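Local coordinates for metalloregulator ScaR (PDB 3HRS), which probably acts as a manganese-activated transcriptional repressor of the DtxR/MntR family, a homodimer that binds DNA when its transition-metal sites are filled, at residues I21-I26 with E39-L44; K74-E79 with L154-D159; L82-G87 with A121-G126. All coordinates share one frame; numbering follows the deposited sequence.

Contact 1 (I21-I26 with E39-L44); sequences ITNKEI and EMMKKL. With SO4 (sulfate ion), chain E.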
loop_
_atom_site.group_PDB
_atom_site.type_symbol
_atom_site.label_atom_id
_atom_site.label_comp_id
_atom_site.label_asym_id
_atom_site.label_seq_id
_atom_site.Cartn_x
_atom_site.Cartn_y
_atom_site.Cartn_z
ATOM N N ILE A 21 18.464 -17.183 24.484
ATOM C CA ILE A 21 18.261 -16.902 23.084
ATOM C C ILE A 21 19.593 -17.210 22.455
ATOM O O ILE A 21 20.489 -16.376 22.441
ATOM C CB ILE A 21 17.951 -15.433 22.857
ATOM C CG1 ILE A 21 16.634 -15.054 23.522
ATOM C CG2 ILE A 21 17.865 -15.125 21.378
ATOM C CD1 ILE A 21 16.043 -13.766 22.958
ATOM N N THR A 22 19.749 -18.435 21.980
ATOM C CA THR A 22 20.984 -18.812 21.319
ATOM C C THR A 22 21.034 -18.022 20.014
ATOM O O THR A 22 20.030 -17.439 19.607
ATOM C CB THR A 22 20.991 -20.318 21.019
ATOM O OG1 THR A 22 20.627 -20.538 19.653
ATOM C CG2 THR A 22 19.993 -21.039 21.921
ATOM N N ASN A 23 22.189 -17.973 19.363
ATOM C CA ASN A 23 22.223 -17.473 17.994
ATOM C C ASN A 23 21.838 -18.608 17.058
ATOM O O ASN A 23 21.307 -18.375 15.973
ATOM C CB ASN A 23 23.593 -16.900 17.628
ATOM C CG ASN A 23 23.871 -15.572 18.315
ATOM O OD1 ASN A 23 23.586 -15.404 19.500
ATOM N ND2 ASN A 23 24.435 -14.626 17.575
ATOM N N LYS A 24 22.110 -19.837 17.499
ATOM C CA LYS A 24 21.660 -21.041 16.807
ATOM C C LYS A 24 20.157 -20.891 16.566
ATOM O O LYS A 24 19.678 -21.045 15.440
ATOM C CB LYS A 24 21.981 -22.306 17.642
ATOM C CG LYS A 24 22.023 -23.654 16.857
ATOM C CD LYS A 24 22.618 -24.840 17.681
ATOM C CE LYS A 24 22.755 -26.134 16.836
ATOM N NZ LYS A 24 23.431 -27.300 17.508
ATOM N N GLU A 25 19.429 -20.553 17.628
ATOM C CA GLU A 25 17.982 -20.401 17.565
ATOM C C GLU A 25 17.579 -19.260 16.651
ATOM O O GLU A 25 16.654 -19.395 15.846
ATOM C CB GLU A 25 17.387 -20.202 18.960
ATOM C CG GLU A 25 16.655 -21.427 19.485
ATOM C CD GLU A 25 15.759 -21.105 20.665
ATOM O OE1 GLU A 25 14.675 -21.730 20.792
ATOM O OE2 GLU A 25 16.143 -20.212 21.453
ATOM N N ILE A 26 18.277 -18.137 16.776
ATOM C CA ILE A 26 18.051 -17.021 15.879
ATOM C C ILE A 26 18.338 -17.438 14.444
ATOM O O ILE A 26 17.602 -17.088 13.531
ATOM C CB ILE A 26 18.912 -15.803 16.256
ATOM C CG1 ILE A 26 18.407 -15.184 17.562
ATOM C CG2 ILE A 26 18.889 -14.767 15.136
ATOM C CD1 ILE A 26 19.366 -14.212 18.197
ATOM N N GLU A 39 26.314 -10.569 12.460
ATOM C CA GLU A 39 26.356 -9.248 11.853
ATOM C C GLU A 39 25.141 -8.390 12.200
ATOM O O GLU A 39 25.250 -7.173 12.333
ATOM C CB GLU A 39 26.522 -9.360 10.335
ATOM C CG GLU A 39 27.975 -9.277 9.896
ATOM C CD GLU A 39 28.633 -7.979 10.358
ATOM O OE1 GLU A 39 29.437 -8.027 11.319
ATOM O OE2 GLU A 39 28.335 -6.910 9.768
ATOM N N MET A 40 23.991 -9.031 12.349
ATOM C CA MET A 40 22.747 -8.320 12.618
ATOM C C MET A 40 22.692 -7.884 14.080
ATOM O O MET A 40 22.408 -6.732 14.384
ATOM C CB MET A 40 21.559 -9.215 12.258
ATOM C CG MET A 40 20.195 -8.590 12.426
ATOM S SD MET A 40 19.920 -7.127 11.423
ATOM C CE MET A 40 19.992 -5.905 12.704
ATOM N N MET A 41 22.974 -8.810 14.986
ATOM C CA MET A 41 23.047 -8.467 16.397
ATOM C C MET A 41 24.011 -7.296 16.626
ATOM O O MET A 41 23.678 -6.356 17.348
ATOM C CB MET A 41 23.451 -9.683 17.234
ATOM C CG MET A 41 22.528 -10.884 17.105
ATOM S SD MET A 41 20.828 -10.525 17.584
ATOM C CE MET A 41 20.152 -10.091 15.998
ATOM N N LYS A 42 25.196 -7.343 16.017
ATOM C CA LYS A 42 26.137 -6.225 16.129
ATOM C C LYS A 42 25.406 -4.908 15.875
ATOM O O LYS A 42 25.511 -3.962 16.678
ATOM C CB LYS A 42 27.317 -6.362 15.154
ATOM C CG LYS A 42 28.616 -6.910 15.771
ATOM C CD LYS A 42 29.859 -6.415 14.998
ATOM C CE LYS A 42 31.159 -6.546 15.824
ATOM N NZ LYS A 42 32.338 -5.862 15.195
ATOM N N LYS A 43 24.661 -4.868 14.765
ATOM C CA LYS A 43 23.906 -3.684 14.351
ATOM C C LYS A 43 22.813 -3.360 15.372
ATOM O O LYS A 43 22.692 -2.205 15.826
ATOM C CB LYS A 43 23.292 -3.897 12.959
ATOM C CG LYS A 43 22.467 -2.716 12.427
ATOM C CD LYS A 43 21.960 -2.983 11.007
ATOM C CE LYS A 43 21.155 -1.801 10.441
ATOM N NZ LYS A 43 20.603 -2.084 9.072
ATOM N N LEU A 44 22.030 -4.389 15.722
ATOM C CA LEU A 44 21.003 -4.297 16.761
ATOM C C LEU A 44 21.586 -3.817 18.095
ATOM O O LEU A 44 21.006 -2.946 18.746
ATOM C CB LEU A 44 20.269 -5.635 16.927
ATOM C CG LEU A 44 18.859 -5.759 16.337
ATOM C CD1 LEU A 44 18.507 -4.642 15.370
ATOM C CD2 LEU A 44 18.617 -7.109 15.688
HETATM S S SO4 E . 17.011 -2.219 7.329
HETATM O O1 SO4 E . 15.673 -2.562 6.846
HETATM O O2 SO4 E . 17.699 -3.395 7.865
HETATM O O3 SO4 E . 17.796 -1.690 6.218
HETATM O O4 SO4 E . 16.881 -1.195 8.364
#
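N23 sets its amide between two neighbours: OD1 shares a weak hydrogen bond with the hydroxyl of Y58, and ND2 lies 4.2 Å from CG of M41. The amide thus meets the methionine at a carbon, without a polar bond. CD1 of I26 meets SD of M41 at 4.0 Å, the two side chains crossing at a slant. Chi1 and chi2 of M41, -58° and -59°, bring SD to I26; the chain bends again at chi3. The contact buries about 100 Å², with N23 and M41 closest along the backbones, their CA atoms 9.2 Å apart. Helices 23-30 and 34-46 are successive helices of the N-terminal helix-turn-helix unit, the second probably the recognition helix, as in other DtxR/MntR repressors, and hairpin strands 50-53 and 57-60 follow as the wing. Y58 of the wing also packs on I26 and M41, while L11 of helix 4-13 touches I26. T22 stands at the N-cap of helix 23-30, its OG1 accepting from N of E25. On the exposed side of helix 34-46 the extended K43 sends NZ to O2 of a sulfate, a weak bond of 3.4 Å; N of K4 binds the same ion.

Contact 2 (K74-E79 with L154-D159); sequences KHRLIE and LARVHD. With SO4 (sulfate ion), chain C.
The H75 ring meets the D159 carboxylate edge-on: OD2 lies near the ring plane beside NE2, which donates to it, and the carboxylate is turned 80° from the ring. The bond is bent, and the modelled 2.5 Å between NE2 of H75 and OD2 of D159 is doubtfully short at 2.70 Å resolution. Across the ring, ND1 is hydrogen-bonded to E101. CG of H75 stands anti to the backbone N (chi1 173°), which carries the ring out from helix 62-84 toward D159. The R76 guanidinium likewise offers its edge, NH2 donating to O4 of a bound sulfate at 3.2 Å with a nearly straight angle of 168°, while its NH1 is held by T127 O and by a salt bridge to E137. The helix thus faces the end of strand 150-157 in the FeoA-like, SH3-type domain, where A155 and R156 opposite Y210 form a classic beta bulge. Beyond the strand, ND1 of H158 binds O3 of the sulfate at 2.7 Å, and N of D159 reaches the same O3 at 2.8 Å. R156 adds a weak bond from NH1 to O1 at 3.3 Å, so both arginines point at the ion, probably from the crystallisation liquor. E79 and D159, both zinc ligands seen in another structure of this protein, hold their carboxylates at a slant to each other, with OE2 of E79 3.9 Å from OD2 of D159 and no metal modelled between them; without a cation the two would be expected to repel each other.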
loop_
_atom_site.group_PDB
_atom_site.type_symbol
_atom_site.label_atom_id
_atom_site.label_comp_id
_atom_site.label_asym_id
_atom_site.label_seq_id
_atom_site.Cartn_x
_atom_site.Cartn_y
_atom_site.Cartn_z
ATOM N N LYS A 74 1.797 -1.681 12.301
ATOM C CA LYS A 74 1.805 -1.692 10.842
ATOM C C LYS A 74 1.155 -2.970 10.342
ATOM O O LYS A 74 0.162 -2.940 9.593
ATOM C CB LYS A 74 3.235 -1.577 10.331
ATOM C CG LYS A 74 3.352 -1.025 8.932
ATOM C CD LYS A 74 4.648 -1.458 8.256
ATOM C CE LYS A 74 5.782 -0.445 8.466
ATOM N NZ LYS A 74 6.715 -0.798 9.549
ATOM N N HIS A 75 1.690 -4.091 10.816
ATOM C CA HIS A 75 1.248 -5.421 10.432
ATOM C C HIS A 75 -0.217 -5.750 10.766
ATOM O O HIS A 75 -0.939 -6.296 9.931
ATOM C CB HIS A 75 2.124 -6.420 11.128
ATOM C CG HIS A 75 1.674 -7.826 10.950
ATOM N ND1 HIS A 75 1.866 -8.518 9.777
ATOM C CD2 HIS A 75 1.051 -8.678 11.800
ATOM C CE1 HIS A 75 1.396 -9.742 9.916
ATOM N NE2 HIS A 75 0.893 -9.864 11.132
ATOM N N ARG A 76 -0.648 -5.431 11.988
ATOM C CA ARG A 76 -2.038 -5.661 12.342
ATOM C C ARG A 76 -3.021 -4.650 11.717
ATOM O O ARG A 76 -4.132 -5.011 11.380
ATOM C CB ARG A 76 -2.234 -5.798 13.860
ATOM C CG ARG A 76 -1.627 -7.084 14.377
ATOM C CD ARG A 76 -1.281 -7.090 15.874
ATOM N NE ARG A 76 -0.620 -8.354 16.202
ATOM C CZ ARG A 76 -0.327 -8.769 17.432
ATOM N NH1 ARG A 76 -0.637 -8.031 18.493
ATOM N NH2 ARG A 76 0.279 -9.938 17.597
ATOM N N LEU A 77 -2.652 -3.387 11.555
ATOM C CA LEU A 77 -3.603 -2.505 10.889
ATOM C C LEU A 77 -3.748 -2.856 9.385
ATOM O O LEU A 77 -4.845 -2.860 8.856
ATOM C CB LEU A 77 -3.279 -1.037 11.109
ATOM C CG LEU A 77 -3.430 -0.462 12.519
ATOM C CD1 LEU A 77 -2.662 0.870 12.673
ATOM C CD2 LEU A 77 -4.852 -0.238 12.801
ATOM N N ILE A 78 -2.654 -3.198 8.719
ATOM C CA ILE A 78 -2.743 -3.680 7.346
ATOM C C ILE A 78 -3.595 -4.953 7.325
ATOM O O ILE A 78 -4.422 -5.161 6.440
ATOM C CB ILE A 78 -1.354 -3.976 6.729
ATOM C CG1 ILE A 78 -0.495 -2.703 6.629
ATOM C CG2 ILE A 78 -1.496 -4.519 5.355
ATOM C CD1 ILE A 78 -1.247 -1.535 6.071
ATOM N N GLU A 79 -3.399 -5.819 8.304
ATOM C CA GLU A 79 -4.196 -7.036 8.342
ATOM C C GLU A 79 -5.663 -6.644 8.372
ATOM O O GLU A 79 -6.404 -7.024 7.480
ATOM C CB GLU A 79 -3.845 -7.896 9.544
ATOM C CG GLU A 79 -4.738 -9.102 9.709
ATOM C CD GLU A 79 -4.156 -10.335 9.072
ATOM O OE1 GLU A 79 -4.878 -11.362 9.008
ATOM O OE2 GLU A 79 -2.972 -10.273 8.650
ATOM N N LEU A 154 -11.954 -19.099 22.068
ATOM C CA LEU A 154 -10.722 -19.084 21.291
ATOM C C LEU A 154 -10.393 -17.646 20.939
ATOM O O LEU A 154 -10.823 -17.140 19.906
ATOM C CB LEU A 154 -10.891 -19.891 20.017
ATOM C CG LEU A 154 -9.565 -20.120 19.320
ATOM C CD1 LEU A 154 -8.511 -20.200 20.385
ATOM C CD2 LEU A 154 -9.639 -21.404 18.518
ATOM N N ALA A 155 -9.616 -16.988 21.794
ATOM C CA ALA A 155 -9.476 -15.534 21.713
ATOM C C ALA A 155 -8.424 -15.033 20.735
ATOM O O ALA A 155 -8.656 -14.035 20.056
ATOM C CB ALA A 155 -9.272 -14.936 23.077
ATOM N N ARG A 156 -7.278 -15.703 20.657
ATOM C CA ARG A 156 -6.267 -15.322 19.665
ATOM C C ARG A 156 -5.549 -16.535 19.086
ATOM O O ARG A 156 -5.547 -17.602 19.673
ATOM C CB ARG A 156 -5.268 -14.314 20.253
ATOM C CG ARG A 156 -3.985 -14.168 19.461
ATOM C CD ARG A 156 -3.126 -12.996 19.946
ATOM N NE ARG A 156 -2.368 -13.274 21.161
ATOM C CZ ARG A 156 -1.046 -13.146 21.265
ATOM N NH1 ARG A 156 -0.320 -12.761 20.222
ATOM N NH2 ARG A 156 -0.443 -13.406 22.416
ATOM N N VAL A 157 -4.966 -16.367 17.911
ATOM C CA VAL A 157 -4.143 -17.397 17.304
ATOM C C VAL A 157 -2.977 -16.654 16.689
ATOM O O VAL A 157 -3.098 -15.487 16.348
ATOM C CB VAL A 157 -4.879 -18.141 16.182
ATOM C CG1 VAL A 157 -6.242 -18.571 16.638
ATOM C CG2 VAL A 157 -5.005 -17.256 14.963
ATOM N N HIS A 158 -1.838 -17.314 16.566
ATOM C CA HIS A 158 -0.688 -16.667 15.970
ATOM C C HIS A 158 -0.930 -16.528 14.487
ATOM O O HIS A 158 -1.616 -17.339 13.902
ATOM C CB HIS A 158 0.601 -17.454 16.257
ATOM C CG HIS A 158 1.292 -17.025 17.513
ATOM N ND1 HIS A 158 2.201 -15.989 17.543
ATOM C CD2 HIS A 158 1.184 -17.469 18.789
ATOM C CE1 HIS A 158 2.632 -15.822 18.782
ATOM N NE2 HIS A 158 2.029 -16.705 19.557
ATOM N N ASP A 159 -0.354 -15.499 13.886
ATOM C CA ASP A 159 -0.624 -15.154 12.495
ATOM C C ASP A 159 -0.179 -16.209 11.470
ATOM O O ASP A 159 -0.734 -16.287 10.385
ATOM C CB ASP A 159 0.015 -13.803 12.169
ATOM C CG ASP A 159 -0.965 -12.858 11.540
ATOM O OD1 ASP A 159 -1.974 -13.358 11.003
ATOM O OD2 ASP A 159 -0.757 -11.631 11.605
HETATM S S SO4 C . 1.280 -13.200 16.245
HETATM O O1 SO4 C . 0.061 -13.475 17.017
HETATM O O2 SO4 C . 2.344 -12.881 17.192
HETATM O O3 SO4 C . 1.690 -14.369 15.454
HETATM O O4 SO4 C . 1.045 -12.051 15.353
#

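Contact 3 (L82-G87 with A121-G126); sequences LVHHLG and ACPHGG
V83 and P123 lie alongside each other, their side chains running antiparallel, with the CG end of the proline ring beside the valine methyls. This joins helix 62-84, in the metal-binding and dimerisation domain, to a type I beta turn from C122 to G125, two of whose residues, C122 and H124, are zinc ligands in another structure of this protein; neither carries metal here. CG at the end of the P123 ring does the touching: it rests 3.8 Å from CG1 of V83 and 4.2 Å from CG2, and so meets both methyl groups. H84, one residue on, brings NE2 to 4.2 Å from CG of P123, its ring oblique to the proline. Chi1 of H84, -71°, places CG beside the backbone N and anti to the carbonyl carbon, swinging the imidazole over toward the turn. No hydrogen bond crosses between the segments, and the contact is slight, about 97 Å² near the protein surface. The CA atoms of V83 and P123 come nearest, 8.1 Å apart. P123 also packs on the zinc ligand E79 of the same helix, as does H124. L82 and L86 also pack on F108, and H85 on L115, of the second subunit, so segment 82-87 takes part in the dimer interface as well as meeting the turn. N of G125 donates to O of C122 within the turn, at 2.9 Å, and N of C122 to O of G126, the residue after it, at 2.8 Å.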
loop_
_atom_site.group_PDB
_atom_site.type_symbol
_atom_site.label_atom_id
_atom_site.label_comp_id
_atom_site.label_asym_id
_atom_site.label_seq_id
_atom_site.Cartn_x
_atom_site.Cartn_y
_atom_site.Cartn_z
ATOM N N LEU A 82 -6.913 -5.125 5.055
ATOM C CA LEU A 82 -7.041 -6.053 3.943
ATOM C C LEU A 82 -8.254 -6.953 4.045
ATOM O O LEU A 82 -8.977 -7.153 3.050
ATOM C CB LEU A 82 -5.783 -6.897 3.773
ATOM C CG LEU A 82 -4.600 -6.015 3.360
ATOM C CD1 LEU A 82 -3.441 -6.874 2.898
ATOM C CD2 LEU A 82 -5.038 -5.031 2.269
ATOM N N VAL A 83 -8.495 -7.502 5.233
ATOM C CA VAL A 83 -9.601 -8.437 5.343
ATOM C C VAL A 83 -10.953 -7.751 5.474
ATOM O O VAL A 83 -11.893 -8.123 4.777
ATOM C CB VAL A 83 -9.383 -9.562 6.389
ATOM C CG1 VAL A 83 -8.140 -9.319 7.198
ATOM C CG2 VAL A 83 -10.617 -9.740 7.273
ATOM N N HIS A 84 -11.061 -6.737 6.319
ATOM C CA HIS A 84 -12.335 -6.016 6.441
ATOM C C HIS A 84 -12.751 -5.089 5.289
ATOM O O HIS A 84 -13.938 -4.933 4.984
ATOM C CB HIS A 84 -12.382 -5.254 7.736
ATOM C CG HIS A 84 -12.513 -6.140 8.925
ATOM N ND1 HIS A 84 -12.868 -5.672 10.174
ATOM C CD2 HIS A 84 -12.355 -7.481 9.054
ATOM C CE1 HIS A 84 -12.924 -6.680 11.023
ATOM N NE2 HIS A 84 -12.615 -7.789 10.367
ATOM N N HIS A 85 -11.798 -4.452 4.653
ATOM C CA HIS A 85 -12.176 -3.460 3.657
ATOM C C HIS A 85 -12.120 -4.094 2.298
ATOM O O HIS A 85 -13.026 -3.878 1.504
ATOM C CB HIS A 85 -11.294 -2.200 3.736
ATOM C CG HIS A 85 -11.681 -1.284 4.852
ATOM N ND1 HIS A 85 -11.752 0.089 4.705
ATOM C CD2 HIS A 85 -12.044 -1.546 6.130
ATOM C CE1 HIS A 85 -12.136 0.633 5.849
ATOM N NE2 HIS A 85 -12.319 -0.336 6.730
ATOM N N LEU A 86 -11.091 -4.903 2.041
ATOM C CA LEU A 86 -10.889 -5.460 0.700
ATOM C C LEU A 86 -11.295 -6.924 0.560
ATOM O O LEU A 86 -11.099 -7.524 -0.491
ATOM C CB LEU A 86 -9.437 -5.276 0.271
ATOM C CG LEU A 86 -8.916 -3.830 0.388
ATOM C CD1 LEU A 86 -7.569 -3.682 -0.319
ATOM C CD2 LEU A 86 -9.929 -2.837 -0.186
ATOM N N GLY A 87 -11.856 -7.497 1.623
ATOM C CA GLY A 87 -12.226 -8.902 1.660
ATOM C C GLY A 87 -11.142 -9.925 1.333
ATOM O O GLY A 87 -11.439 -10.992 0.789
ATOM N N ALA A 121 -7.802 -4.318 17.999
ATOM C CA ALA A 121 -7.393 -5.692 17.722
ATOM C C ALA A 121 -7.574 -6.089 16.260
ATOM O O ALA A 121 -8.560 -5.690 15.639
ATOM C CB ALA A 121 -8.176 -6.634 18.604
ATOM N N CYS A 122 -6.627 -6.867 15.715
ATOM C CA CYS A 122 -6.762 -7.403 14.356
ATOM C C CYS A 122 -7.660 -8.661 14.374
ATOM O O CYS A 122 -7.966 -9.201 15.447
ATOM C CB CYS A 122 -5.407 -7.743 13.748
ATOM S SG CYS A 122 -4.532 -9.104 14.549
ATOM N N PRO A 123 -8.082 -9.141 13.190
ATOM C CA PRO A 123 -9.057 -10.248 13.192
ATOM C C PRO A 123 -8.585 -11.530 13.910
ATOM O O PRO A 123 -9.435 -12.350 14.245
ATOM C CB PRO A 123 -9.308 -10.523 11.696
ATOM C CG PRO A 123 -8.777 -9.299 10.978
ATOM C CD PRO A 123 -7.641 -8.798 11.828
ATOM N N HIS A 124 -7.291 -11.712 14.161
ATOM C CA HIS A 124 -6.881 -12.917 14.885
ATOM C C HIS A 124 -6.709 -12.720 16.374
ATOM O O HIS A 124 -6.100 -13.562 17.037
ATOM C CB HIS A 124 -5.617 -13.515 14.305
ATOM C CG HIS A 124 -5.784 -14.007 12.910
ATOM N ND1 HIS A 124 -5.117 -13.452 11.840
ATOM C CD2 HIS A 124 -6.557 -14.996 12.405
ATOM C CE1 HIS A 124 -5.458 -14.090 10.736
ATOM N NE2 HIS A 124 -6.327 -15.034 11.053
ATOM N N GLY A 125 -7.232 -11.617 16.900
ATOM C CA GLY A 125 -7.241 -11.395 18.334
ATOM C C GLY A 125 -5.979 -10.726 18.852
ATOM O O GLY A 125 -5.883 -10.321 20.031
ATOM N N GLY A 126 -4.992 -10.626 17.968
ATOM C CA GLY A 126 -3.809 -9.851 18.269
ATOM C C GLY A 126 -4.219 -8.429 18.584
ATOM O O GLY A 126 -5.028 -7.802 17.852
#

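How the contacts relate
Contacts 2 and 3 form one neighbourhood, their centres 7 Å apart, and both use helix 62-84. They meet at H124: its O probably accepts a hydrogen bond from N of V157 at 3.1 Å, while its ring lies against D159 and E79, with ND1 3.3 Å from OD1 of D159. The four zinc ligands known for this protein are thus divided between them, E79 and D159 in contact 2, C122 and H124 in contact 3, with R76 close by C122. Contact 1 belongs to the DNA-binding domain and stands apart, its centre about 26 Å from that of contact 2 and 32 Å from that of contact 3, without touching either.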